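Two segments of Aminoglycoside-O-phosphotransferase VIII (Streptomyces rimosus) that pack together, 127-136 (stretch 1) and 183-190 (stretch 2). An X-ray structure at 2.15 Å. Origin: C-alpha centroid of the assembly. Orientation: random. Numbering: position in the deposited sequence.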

# COMPACT_ATOMS: atom_id res chain seq x y z
N ASP A 127 12.61 1.21 -14.57
CA ASP A 127 12.83 2.50 -15.17
C ASP A 127 11.44 3.21 -15.15
O ASP A 127 10.52 2.79 -15.80
N TRP A 128 11.28 4.25 -14.36
CA TRP A 128 9.99 4.95 -14.29
C TRP A 128 9.46 5.46 -15.56
O TRP A 128 8.24 5.64 -15.67
N GLU A 129 10.31 5.67 -16.58
CA GLU A 129 9.80 6.08 -17.90
C GLU A 129 9.05 4.98 -18.59
O GLU A 129 8.37 5.27 -19.57
N ARG A 130 9.16 3.72 -18.16
CA ARG A 130 8.30 2.68 -18.68
C ARG A 130 6.94 2.68 -17.96
O ARG A 130 6.01 2.06 -18.42
N CYS A 131 6.81 3.38 -16.85
CA CYS A 131 5.69 3.10 -15.97
C CYS A 131 4.53 3.93 -16.44
O CYS A 131 4.66 5.11 -16.58
N PRO A 132 3.37 3.32 -16.66
CA PRO A 132 2.29 4.24 -17.07
C PRO A 132 1.66 5.10 -15.97
O PRO A 132 0.80 5.89 -16.25
N PHE A 133 2.01 4.89 -14.72
CA PHE A 133 1.13 5.44 -13.70
C PHE A 133 1.92 6.53 -13.08
O PHE A 133 3.07 6.34 -12.86
N ASP A 134 1.26 7.62 -12.74
CA ASP A 134 1.89 8.78 -12.16
C ASP A 134 1.32 8.92 -10.74
O ASP A 134 0.13 9.12 -10.57
N ARG A 135 2.16 8.89 -9.70
CA ARG A 135 1.76 9.33 -8.39
C ARG A 135 2.71 10.41 -7.82
O ARG A 135 3.05 10.41 -6.59
N SER A 136 3.17 11.31 -8.68
CA SER A 136 4.12 12.33 -8.25
C SER A 136 3.44 13.44 -7.49
O SER A 136 2.22 13.43 -7.34
N ASP A 183 13.17 12.60 -6.54
CA ASP A 183 14.08 11.61 -7.08
C ASP A 183 13.20 10.39 -7.56
O ASP A 183 12.88 9.48 -6.81
N LEU A 184 12.78 10.37 -8.82
CA LEU A 184 11.71 9.49 -9.22
C LEU A 184 12.14 8.04 -9.27
O LEU A 184 13.21 7.73 -9.75
N ALA A 185 11.24 7.17 -8.84
CA ALA A 185 11.29 5.74 -9.09
C ALA A 185 9.83 5.23 -9.17
O ALA A 185 8.88 5.92 -8.81
N VAL A 186 9.66 4.01 -9.62
CA VAL A 186 8.34 3.37 -9.53
C VAL A 186 8.11 2.93 -8.14
O VAL A 186 8.81 1.98 -7.66
N CYS A 187 7.14 3.63 -7.50
CA CYS A 187 6.74 3.43 -6.10
C CYS A 187 5.43 2.64 -5.91
O CYS A 187 4.56 2.65 -6.81
N HIS A 188 5.34 1.86 -4.82
CA HIS A 188 4.10 1.28 -4.41
C HIS A 188 3.15 2.34 -3.87
O HIS A 188 2.00 2.41 -4.23
N GLY A 189 3.63 3.13 -2.93
CA GLY A 189 2.92 4.29 -2.40
C GLY A 189 2.13 4.10 -1.13
O GLY A 189 1.60 5.09 -0.56
N ASP A 190 1.95 2.83 -0.74
CA ASP A 190 1.53 2.49 0.62
C ASP A 190 2.31 1.24 1.09
O ASP A 190 1.72 0.21 1.49

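The apolar centre of this contact is the pairing of Trp 128 with Leu 184, the two residues that lose the most surface to the opposing stretch. Both CA-to-CB bonds point toward the other segment. Trp 128 takes the p rotamer (chi1 61°, chi2 -91°), and Leu 184 takes m, t (chi1 -70°, chi2 171°), which brings its CD1 methyl over the face of the indole. The evidence for a CH-pi contact is direct: Leu 184 CD1 lies 3.6 Å from the centroid of the six-membered ring of Trp 128, only 7° off the ring normal. Leu 184 CB covers the face as well, 3.7 Å from Trp 128 NE1, while Trp 128 CD1 approaches Leu 184 O at 3.5 Å.

Next along the strand, Ala 185 directs its CB away and contributes mainly backbone. Val 186 then continues the apolar surface. Its CA-to-CB bond runs sideways, but with chi1 at 177° (t) its CG2 reaches stretch 1, 3.6 Å from Trp 128 CA and 4.0 Å from Trp 128 CB. The same methyl meets Cys 131, whose CB, pointing toward stretch 2, lies 3.7 Å from Val 186 CG2. The backbone is closest here, with CA atoms of Trp 128 and Val 186 5.3 Å apart.

The short 3-10 segment that carries Trp 128 is held by bonds within its own stretch. Arg 130 N donates to Asp 127 O (2.9 Å), and Cys 131 N to Trp 128 O (2.9 Å). The CA-to-CB bond of Asp 127 points away from stretch 2, and its OD2 accepts from Glu 129 N at 3.0 Å. Beyond the turn, Phe 133 N donates to Cys 131 SG at 3.4 Å with an angle of 168°.

No direct hydrogen bond crosses between the stretches; the polar edge is instead bridged by water at Arg 135 and Gly 189. Arg 135 (chi1 -153°, t; chi3 177°, t) sends its guanidinium to Gly 189, whose O lies over one face of the group, 3.5 Å from Arg 135 NH1. Water 1 donates to Gly 189 O at 2.8 Å and accepts a weak bond from Arg 135 NH1, also at 2.8 Å. Gly 189 has phi/psi of 96/-12°, angles at which a CB would jam against the preceding carbonyl oxygen. Nearby, Ser 136 (p), at the N-cap position right before a helix, donates through OG to Asp 134 OD1 at 2.8 Å.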

# COMPACT_ATOMS: atom_id res chain seq x y z
CB ASP A 127 13.39 2.27 -16.59
CG ASP A 127 13.56 3.56 -17.41
OD1 ASP A 127 14.09 3.48 -18.52
OD2 ASP A 127 13.15 4.66 -16.95
CB TRP A 128 10.00 6.09 -13.31
CG TRP A 128 10.98 7.18 -13.60
CD1 TRP A 128 12.31 7.29 -13.14
CD2 TRP A 128 10.77 8.33 -14.47
NE1 TRP A 128 12.89 8.44 -13.59
CE2 TRP A 128 12.02 9.13 -14.39
CE3 TRP A 128 9.70 8.80 -15.23
CZ2 TRP A 128 12.19 10.28 -15.12
CZ3 TRP A 128 9.87 10.04 -15.91
CH2 TRP A 128 11.09 10.74 -15.87
CB GLU A 129 10.90 6.62 -18.85
CG GLU A 129 11.89 7.64 -18.22
CD GLU A 129 12.74 8.39 -19.25
OE1 GLU A 129 12.79 7.94 -20.44
OE2 GLU A 129 13.35 9.43 -18.88
CB ARG A 130 8.87 1.27 -18.55
CG ARG A 130 10.31 1.01 -19.00
CD ARG A 130 10.79 1.99 -20.07
NE ARG A 130 11.34 1.24 -21.19
CZ ARG A 130 12.52 0.65 -21.18
NH1 ARG A 130 13.34 0.74 -20.12
NH2 ARG A 130 12.87 -0.03 -22.25
CB CYS A 131 6.04 3.49 -14.53
SG CYS A 131 4.64 3.19 -13.43
CB PRO A 132 1.18 3.31 -17.64
CG PRO A 132 1.75 1.94 -17.65
CD PRO A 132 3.09 1.92 -16.95
CB PHE A 133 0.72 4.37 -12.70
CG PHE A 133 0.12 3.16 -13.35
CD1 PHE A 133 -1.13 3.23 -13.94
CD2 PHE A 133 0.86 1.99 -13.46
CE1 PHE A 133 -1.65 2.16 -14.59
CE2 PHE A 133 0.38 0.92 -14.15
CZ PHE A 133 -0.88 0.99 -14.71
CB ASP A 134 1.42 10.02 -13.00
CG ASP A 134 2.19 11.28 -12.72
OD1 ASP A 134 3.11 11.30 -11.88
OD2 ASP A 134 1.87 12.29 -13.36
CB ARG A 135 1.70 8.11 -7.46
CG ARG A 135 0.70 8.33 -6.30
CD ARG A 135 1.37 8.00 -4.95
NE ARG A 135 0.40 8.29 -3.88
CZ ARG A 135 0.69 8.40 -2.58
NH1 ARG A 135 1.92 8.22 -2.12
NH2 ARG A 135 -0.26 8.72 -1.74
CB SER A 136 4.86 12.91 -9.45
OG SER A 136 3.94 13.44 -10.34
CB ASP A 183 15.04 11.28 -5.96
CG ASP A 183 15.92 10.11 -6.28
OD1 ASP A 183 16.03 9.79 -7.45
OD2 ASP A 183 16.50 9.53 -5.36
CB LEU A 184 11.19 9.87 -10.61
CG LEU A 184 10.41 11.16 -10.76
CD1 LEU A 184 10.14 11.54 -12.22
CD2 LEU A 184 9.17 11.20 -9.91
CB ALA A 185 12.02 5.04 -7.95
CB VAL A 186 8.22 2.17 -10.47
CG1 VAL A 186 6.82 1.46 -10.29
CG2 VAL A 186 8.49 2.64 -11.91
CB CYS A 187 6.68 4.76 -5.37
SG CYS A 187 8.33 5.58 -5.19
CB HIS A 188 4.43 0.33 -3.33
CG HIS A 188 3.22 -0.41 -2.79
ND1 HIS A 188 2.46 0.05 -1.76
CD2 HIS A 188 2.69 -1.60 -3.16
CE1 HIS A 188 1.53 -0.79 -1.52
NE2 HIS A 188 1.65 -1.82 -2.36
CB ASP A 190 0.03 2.32 0.70
CG ASP A 190 -0.47 2.20 2.13
OD1 ASP A 190 -1.60 1.84 2.28
OD2 ASP A 190 0.28 2.42 3.09
O HOH W 1 3.43 7.16 -0.03